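Local coordinates for uncharacterized protein (Pyrococcus furiosus, PDB 4XLZ) that probably removes an N-acetyl group from N,N'-diacetylchitobiose, as a metal-binding deacetylase of carbohydrate esterase family 14, at residues Q218-D221 with D222-E225; P115-R118 with E119-K122; T154-L157 with A158-V162. One frame throughout, in Å; residues are numbered along the deposited sequence.

Contact 1: residues Q218-D221 with D222-E225; sequences QFTD and DIWE. With CD (cadmium ion), chain H.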
loop_
_atom_site.group_PDB
_atom_site.type_symbol
_atom_site.label_atom_id
_atom_site.label_comp_id
_atom_site.label_asym_id
_atom_site.label_seq_id
_atom_site.Cartn_x
_atom_site.Cartn_y
_atom_site.Cartn_z
ATOM N N GLN A 218 0.822 24.850 20.951
ATOM C CA GLN A 218 0.247 25.258 19.669
ATOM C C GLN A 218 -0.053 26.764 19.623
ATOM O O GLN A 218 -0.225 27.314 18.557
ATOM C CB GLN A 218 -1.026 24.466 19.320
ATOM C CG GLN A 218 -0.698 22.885 19.348
ATOM C CD GLN A 218 0.387 22.529 18.495
ATOM O OE1 GLN A 218 0.270 22.792 17.281
ATOM N NE2 GLN A 218 1.534 22.146 18.991
ATOM N N PHE A 219 -0.371 27.255 20.774
ATOM C CA PHE A 219 -0.997 28.703 20.843
ATOM C C PHE A 219 -0.066 29.520 21.679
ATOM O O PHE A 219 -0.404 29.797 22.876
ATOM C CB PHE A 219 -2.415 28.598 21.404
ATOM C CG PHE A 219 -3.334 27.879 20.423
ATOM C CD1 PHE A 219 -3.595 28.498 19.173
ATOM C CD2 PHE A 219 -3.794 26.606 20.712
ATOM C CE1 PHE A 219 -4.356 27.831 18.202
ATOM C CE2 PHE A 219 -4.636 25.924 19.752
ATOM C CZ PHE A 219 -4.857 26.481 18.484
ATOM N N THR A 220 1.061 29.852 21.117
ATOM C CA THR A 220 1.900 30.847 21.720
ATOM C C THR A 220 1.173 32.168 21.622
ATOM O O THR A 220 0.227 32.322 20.918
ATOM C CB THR A 220 3.210 31.007 20.922
ATOM O OG1 THR A 220 2.905 31.386 19.543
ATOM C CG2 THR A 220 4.083 29.702 20.922
ATOM N N ASP A 221 1.618 33.152 22.453
ATOM C CA ASP A 221 1.010 34.515 22.311
ATOM C C ASP A 221 1.084 35.044 20.898
ATOM O O ASP A 221 0.110 35.596 20.416
ATOM C CB ASP A 221 1.814 35.450 23.220
ATOM C CG ASP A 221 1.443 35.278 24.658
ATOM O OD1 ASP A 221 2.210 35.792 25.501
ATOM O OD2 ASP A 221 0.356 34.690 24.989
ATOM N N ASP A 222 2.212 34.841 20.190
ATOM C CA ASP A 222 2.229 35.329 18.796
ATOM C C ASP A 222 1.155 34.739 17.861
ATOM O O ASP A 222 0.423 35.457 17.098
ATOM C CB ASP A 222 3.593 35.086 18.218
ATOM C CG ASP A 222 4.158 36.374 17.765
ATOM O OD1 ASP A 222 4.680 37.137 18.692
ATOM O OD2 ASP A 222 3.830 36.695 16.562
ATOM N N ILE A 223 1.001 33.386 18.010
ATOM C CA ILE A 223 0.010 32.715 17.174
ATOM C C ILE A 223 -1.405 33.120 17.568
ATOM O O ILE A 223 -2.302 33.270 16.775
ATOM C CB ILE A 223 0.205 31.136 17.311
ATOM C CG1 ILE A 223 1.485 30.836 16.535
ATOM C CG2 ILE A 223 -1.045 30.410 16.834
ATOM C CD1 ILE A 223 1.926 29.332 16.715
ATOM N N TRP A 224 -1.584 33.390 18.899
ATOM C CA TRP A 224 -2.873 33.725 19.419
ATOM C C TRP A 224 -3.381 35.098 18.878
ATOM O O TRP A 224 -4.587 35.291 18.816
ATOM C CB TRP A 224 -2.815 33.687 20.979
ATOM C CG TRP A 224 -4.205 33.648 21.601
ATOM C CD1 TRP A 224 -4.837 34.609 22.431
ATOM C CD2 TRP A 224 -5.151 32.575 21.520
ATOM N NE1 TRP A 224 -6.089 34.180 22.807
ATOM C CE2 TRP A 224 -6.321 32.929 22.278
ATOM C CE3 TRP A 224 -5.103 31.322 20.851
ATOM C CZ2 TRP A 224 -7.434 32.090 22.413
ATOM C CZ3 TRP A 224 -6.202 30.469 20.994
ATOM C CH2 TRP A 224 -7.370 30.867 21.722
ATOM N N GLU A 225 -2.383 35.953 18.508
ATOM C CA GLU A 225 -2.837 37.208 17.887
ATOM C C GLU A 225 -3.612 37.052 16.600
ATOM O O GLU A 225 -4.395 37.913 16.220
ATOM C CB GLU A 225 -1.626 38.062 17.566
ATOM C CG GLU A 225 -0.862 38.543 18.873
ATOM C CD GLU A 225 -1.796 39.391 19.817
ATOM O OE1 GLU A 225 -2.246 38.929 20.872
ATOM O OE2 GLU A 225 -2.070 40.563 19.333
HETATM CD CD CD H . -3.399 40.991 21.395
HETATM O O HOH W 1 -1.707 36.786 22.201
#

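Contact 2: residues P115-R118 with E119-K122; sequences PYSR and EVRK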
loop_
_atom_site.group_PDB
_atom_site.type_symbol
_atom_site.label_atom_id
_atom_site.label_comp_id
_atom_site.label_asym_id
_atom_site.label_seq_id
_atom_site.Cartn_x
_atom_site.Cartn_y
_atom_site.Cartn_z
ATOM N N PRO A 115 -3.633 7.013 8.263
ATOM C CA PRO A 115 -4.093 6.299 7.056
ATOM C C PRO A 115 -5.530 6.442 6.795
ATOM O O PRO A 115 -6.344 6.684 7.716
ATOM C CB PRO A 115 -3.762 4.813 7.387
ATOM C CG PRO A 115 -2.756 4.878 8.573
ATOM C CD PRO A 115 -3.145 6.129 9.349
ATOM N N TYR A 116 -5.891 6.166 5.518
ATOM C CA TYR A 116 -7.322 6.024 5.209
ATOM C C TYR A 116 -7.504 4.529 4.842
ATOM O O TYR A 116 -7.219 4.116 3.687
ATOM C CB TYR A 116 -7.743 6.952 4.032
ATOM C CG TYR A 116 -9.179 6.790 3.714
ATOM C CD1 TYR A 116 -9.572 6.110 2.528
ATOM C CD2 TYR A 116 -10.175 7.221 4.601
ATOM C CE1 TYR A 116 -10.944 5.985 2.191
ATOM C CE2 TYR A 116 -11.529 7.054 4.327
ATOM C CZ TYR A 116 -11.914 6.389 3.119
ATOM O OH TYR A 116 -13.232 6.190 2.786
ATOM N N SER A 117 -7.875 3.735 5.832
ATOM C CA SER A 117 -7.798 2.275 5.589
ATOM C C SER A 117 -8.782 1.596 6.537
ATOM O O SER A 117 -9.249 2.079 7.571
ATOM C CB SER A 117 -6.373 1.795 5.932
ATOM O OG SER A 117 -6.118 1.935 7.346
ATOM N N ARG A 118 -9.035 0.287 6.146
ATOM C CA ARG A 118 -9.845 -0.614 7.011
ATOM C C ARG A 118 -9.213 -0.757 8.391
ATOM O O ARG A 118 -9.993 -0.751 9.375
ATOM C CB ARG A 118 -9.875 -1.960 6.261
ATOM C CG ARG A 118 -10.655 -3.043 7.171
ATOM C CD ARG A 118 -10.603 -4.429 6.422
ATOM N NE ARG A 118 -9.172 -4.789 6.434
ATOM C CZ ARG A 118 -8.684 -5.631 5.544
ATOM N NH1 ARG A 118 -9.583 -6.347 4.798
ATOM N NH2 ARG A 118 -7.345 -5.857 5.478
ATOM N N GLU A 119 -7.879 -0.789 8.469
ATOM C CA GLU A 119 -7.257 -0.921 9.797
ATOM C C GLU A 119 -7.733 0.227 10.729
ATOM O O GLU A 119 -8.031 -0.018 11.927
ATOM C CB GLU A 119 -5.758 -0.919 9.581
ATOM C CG GLU A 119 -5.063 -0.895 10.959
ATOM C CD GLU A 119 -3.584 -0.913 10.867
ATOM O OE1 GLU A 119 -3.004 -0.559 9.815
ATOM O OE2 GLU A 119 -2.949 -1.289 11.840
ATOM N N VAL A 120 -7.755 1.477 10.226
ATOM C CA VAL A 120 -8.161 2.550 11.197
ATOM C C VAL A 120 -9.629 2.483 11.484
ATOM O O VAL A 120 -10.082 2.692 12.613
ATOM C CB VAL A 120 -7.858 3.889 10.520
ATOM C CG1 VAL A 120 -8.219 5.048 11.540
ATOM C CG2 VAL A 120 -6.303 4.011 10.240
ATOM N N ARG A 121 -10.484 2.036 10.508
ATOM C CA ARG A 121 -11.901 1.796 10.830
ATOM C C ARG A 121 -11.961 0.806 11.918
ATOM O O ARG A 121 -12.890 0.925 12.805
ATOM C CB ARG A 121 -12.662 1.244 9.587
ATOM C CG ARG A 121 -12.697 2.307 8.396
ATOM C CD ARG A 121 -13.697 1.718 7.351
ATOM N NE ARG A 121 -13.590 2.566 6.153
ATOM C CZ ARG A 121 -12.658 2.411 5.196
ATOM N NH1 ARG A 121 -12.009 1.267 5.009
ATOM N NH2 ARG A 121 -12.482 3.456 4.379
ATOM N N LYS A 122 -11.219 -0.310 11.854
ATOM C CA LYS A 122 -11.327 -1.321 12.930
ATOM C C LYS A 122 -10.996 -0.699 14.273
ATOM O O LYS A 122 -11.628 -1.076 15.291
ATOM C CB LYS A 122 -10.347 -2.480 12.661
ATOM C CG LYS A 122 -10.858 -3.329 11.504
ATOM C CD LYS A 122 -9.778 -4.433 11.345
ATOM C CE LYS A 122 -10.269 -5.388 10.317
ATOM N NZ LYS A 122 -8.983 -6.310 10.100
HETATM O O HOH W 2 -3.470 1.261 7.830
#

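Contact 3: residues T154-L157 with A158-V162; sequences TGFL and AIESV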
loop_
_atom_site.group_PDB
_atom_site.type_symbol
_atom_site.label_atom_id
_atom_site.label_comp_id
_atom_site.label_asym_id
_atom_site.label_seq_id
_atom_site.Cartn_x
_atom_site.Cartn_y
_atom_site.Cartn_z
ATOM N N THR A 154 -10.274 11.837 9.091
ATOM C CA THR A 154 -11.012 11.566 10.300
ATOM C C THR A 154 -12.487 11.604 10.075
ATOM O O THR A 154 -13.268 10.771 10.637
ATOM C CB THR A 154 -10.556 12.631 11.352
ATOM O OG1 THR A 154 -9.188 12.440 11.668
ATOM C CG2 THR A 154 -11.377 12.433 12.664
ATOM N N GLY A 155 -12.976 12.635 9.311
ATOM C CA GLY A 155 -14.414 12.732 9.084
ATOM C C GLY A 155 -15.007 11.492 8.366
ATOM O O GLY A 155 -16.005 10.960 8.806
ATOM N N PHE A 156 -14.334 11.156 7.270
ATOM C CA PHE A 156 -14.891 10.006 6.507
ATOM C C PHE A 156 -14.787 8.739 7.305
ATOM O O PHE A 156 -15.745 7.973 7.323
ATOM C CB PHE A 156 -14.037 9.841 5.196
ATOM C CG PHE A 156 -14.336 10.871 4.107
ATOM C CD1 PHE A 156 -15.655 11.054 3.676
ATOM C CD2 PHE A 156 -13.251 11.631 3.631
ATOM C CE1 PHE A 156 -15.893 12.014 2.626
ATOM C CE2 PHE A 156 -13.509 12.620 2.599
ATOM C CZ PHE A 156 -14.842 12.787 2.129
ATOM N N LEU A 157 -13.645 8.499 7.934
ATOM C CA LEU A 157 -13.502 7.233 8.725
ATOM C C LEU A 157 -14.501 7.191 9.881
ATOM O O LEU A 157 -15.002 6.106 10.222
ATOM C CB LEU A 157 -12.117 7.101 9.253
ATOM C CG LEU A 157 -10.993 6.904 8.171
ATOM C CD1 LEU A 157 -9.581 7.153 8.853
ATOM C CD2 LEU A 157 -11.049 5.440 7.619
ATOM N N ALA A 158 -14.809 8.349 10.487
ATOM C CA ALA A 158 -15.779 8.301 11.595
ATOM C C ALA A 158 -17.165 7.952 11.137
ATOM O O ALA A 158 -17.814 7.068 11.701
ATOM C CB ALA A 158 -15.819 9.742 12.241
ATOM N N ILE A 159 -17.604 8.522 9.980
ATOM C CA ILE A 159 -18.941 8.266 9.448
ATOM C C ILE A 159 -19.002 6.772 9.091
ATOM O O ILE A 159 -19.956 6.073 9.399
ATOM C CB ILE A 159 -19.204 9.133 8.218
ATOM C CG1 ILE A 159 -19.299 10.574 8.712
ATOM C CG2 ILE A 159 -20.539 8.707 7.548
ATOM C CD1 ILE A 159 -19.246 11.602 7.511
ATOM N N GLU A 160 -17.983 6.307 8.353
ATOM C CA GLU A 160 -17.938 4.875 7.906
ATOM C C GLU A 160 -17.972 3.982 9.092
ATOM O O GLU A 160 -18.670 2.905 9.083
ATOM C CB GLU A 160 -16.666 4.667 7.109
ATOM C CG GLU A 160 -16.739 5.458 5.807
ATOM C CD GLU A 160 -15.301 5.757 5.224
ATOM O OE1 GLU A 160 -14.292 5.217 5.698
ATOM O OE2 GLU A 160 -15.234 6.625 4.304
ATOM N N SER A 161 -17.163 4.280 10.098
ATOM C CA SER A 161 -17.025 3.357 11.255
ATOM C C SER A 161 -18.335 3.337 12.046
ATOM O O SER A 161 -18.660 2.267 12.606
ATOM C CB SER A 161 -15.910 3.813 12.152
ATOM O OG SER A 161 -14.661 3.739 11.400
ATOM N N VAL A 162 -19.027 4.463 12.174
ATOM C CA VAL A 162 -20.376 4.399 12.840
ATOM C C VAL A 162 -21.286 3.401 12.081
ATOM O O VAL A 162 -21.948 2.576 12.736
ATOM C CB VAL A 162 -20.946 5.843 12.891
ATOM C CG1 VAL A 162 -22.423 5.744 13.324
ATOM C CG2 VAL A 162 -20.122 6.647 13.956
#

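Contact 1: residues Q218-D221 with D222-E225
Phe219 and Trp224 form an offset edge-to-face pair at the start of helix 221-240. The six-membered ring of Trp224 turns its edge toward the face of Phe219, and the planes stand at 79°. Trp224 CE3 comes within 3.6 Å of Phe219 CD1. The indole gets there because Trp224 holds CG anti to its backbone N (chi1 -164°). Ile223 meets the same phenyl ring with its branch methyl, Ile223 CG2 lying 4.0 Å from Phe219 CD1. Its other arm, CG1 and CD1, runs past Thr220 OG1.

Thr220 is the N-cap. Its OG1 accepts from Ile223 N at 3.2 Å, in a fairly straight bond of 162°. Thr220 O takes Trp224 N at 2.9 Å. One residue on, Asp221 O accepts from Glu225 N at 3.2 Å and also from a water. That water donates to Glu225 OE1 as well. Glu225 chelates a cadmium ion, OE1 at 2.4 Å and OE2 at 2.5 Å. Ligands from elsewhere complete this site, which is separate from that of His40, Asp43 and His151.

Arg213 ties the turn to helix 205-213: it salt-bridges Asp221 OD2 and makes a cation-pi contact with Trp224. Trp224 NE1 hydrogen-bonds to Glu228 OE2. The chemistry implies a first turn capped by a hydroxyl, with an aromatic pair packed against it. The charge of Asp221 is likely to be offset by Arg213, and that of Glu225 by the cadmium ion.

Contact 2: residues P115-R118 with E119-K122
Tyr116 stretches out with CG anti to its backbone N (chi1 179°), while Arg121 puts CG anti to its carbonyl carbon (chi1 -64°) and runs straight from CG to NE. These torsions bring Arg121 NH2 to 3.2 Å from Tyr116 CZ. Ring and guanidinium planes are 90° apart, and the cation-pi attraction is at most weak. One face of the guanidinium looks onto Ser117 O.

Ser117 is the N-cap of helix 118-131. Its OG accepts weakly from Val120 N at 3.3 Å, and its O takes Arg121 N at 3.2 Å. A water joins Ser117 OG to Glu119 OE1. Pro115 CB rests on Val120 CG2 at 3.9 Å.

The side chains of Arg118 and Lys122 run alongside each other in one direction, with Arg118 NE 4.0 Å from Lys122 NZ.

Arg121 NE forms a salt bridge with Glu160 OE1, and Tyr116 OH hydrogen-bonds to Glu160 OE2. A leucine in place of Arg121 would probably leave Glu160 OE1 without its ionic mate and Tyr116 without the group beside its ring. The chemistry implies two settings: Arg121 meets a carboxylate of its own chain, while the close charges of Arg118 and Lys122 are likely to be offset by Glu119 of the third subunit, which salt-bridges both.

Contact 3: residues T154-L157 with A158-V162
Glu160 folds back on Phe156 one turn earlier in helix 149-164. This helix packs on the parallel sheet of a Rossmann-like alpha/beta core, touching strands 33-38 and 135-139. It also carries His151, which with His40 and Asp43 binds a cadmium ion, near its start.

The backbone pair comes first: Glu160 N donates to Phe156 O at 3.0 Å in a nearly straight bond of 171°. The side chain then passes over the same carbonyl. Glu160 CB lies 3.4 Å from Phe156 O. Glu160 CG is closer, 3.1 Å from Phe156 O, and CD keeps that distance from the same oxygen. With CG anti to the carbonyl carbon (chi1 -67°) and the chain extended beyond it, the carboxylate is carried along the helix surface toward the preceding turn. There the two oxygens part. Glu160 OE1 lies 3.7 Å from Leu157 CA, with Leu157 CD2 next to it. Glu160 OE2 meets Phe156 CB at 3.5 Å. OE2 and Phe156 O are both acceptors, so no bond joins them.

The buried carboxylate is satisfied from outside the helix. Besides Tyr116 and Arg121, its partners within the chain, Arg152 of the fourth subunit makes a salt bridge to OE2. That arginine also sits against the Phe156 ring in a cation-pi contact. The two arginines would probably favour the charged form of Glu160.

On the other sides of the helix, Ala158 packs toward the sheet, and Ile159 lays CG1 and CD1 against Gly155 O. Leu157 reaches across to Val120. Its own carbonyl oxygen is gripped twice by one residue: Ser161 N at 2.8 Å and Ser161 OG at 2.7 Å reach Leu157 O from opposite faces of the carbonyl plane.

Overall arrangement
The three contacts follow one another along the chain, and none nests in or crosses another. Each is local, made within one continuous run of residues, so none closes a long loop. Contact 2 comes first, where the loop after strand 103-109 turns into helix 118-131. Strand 135-139 follows, and then contact 3, within helix 149-164. Contacts 2 and 3 touch, with centres about 10 Å apart; they join two neighbouring helices, and both reach the fourth subunit. Contact 1 comes last, where the loop after helix 205-213 enters helix 221-240. It lies across the centre of the chain from contact 3, their nearest atoms about 15 Å apart. Its Trp224 and Glu225 pack on Met1 of the second subunit.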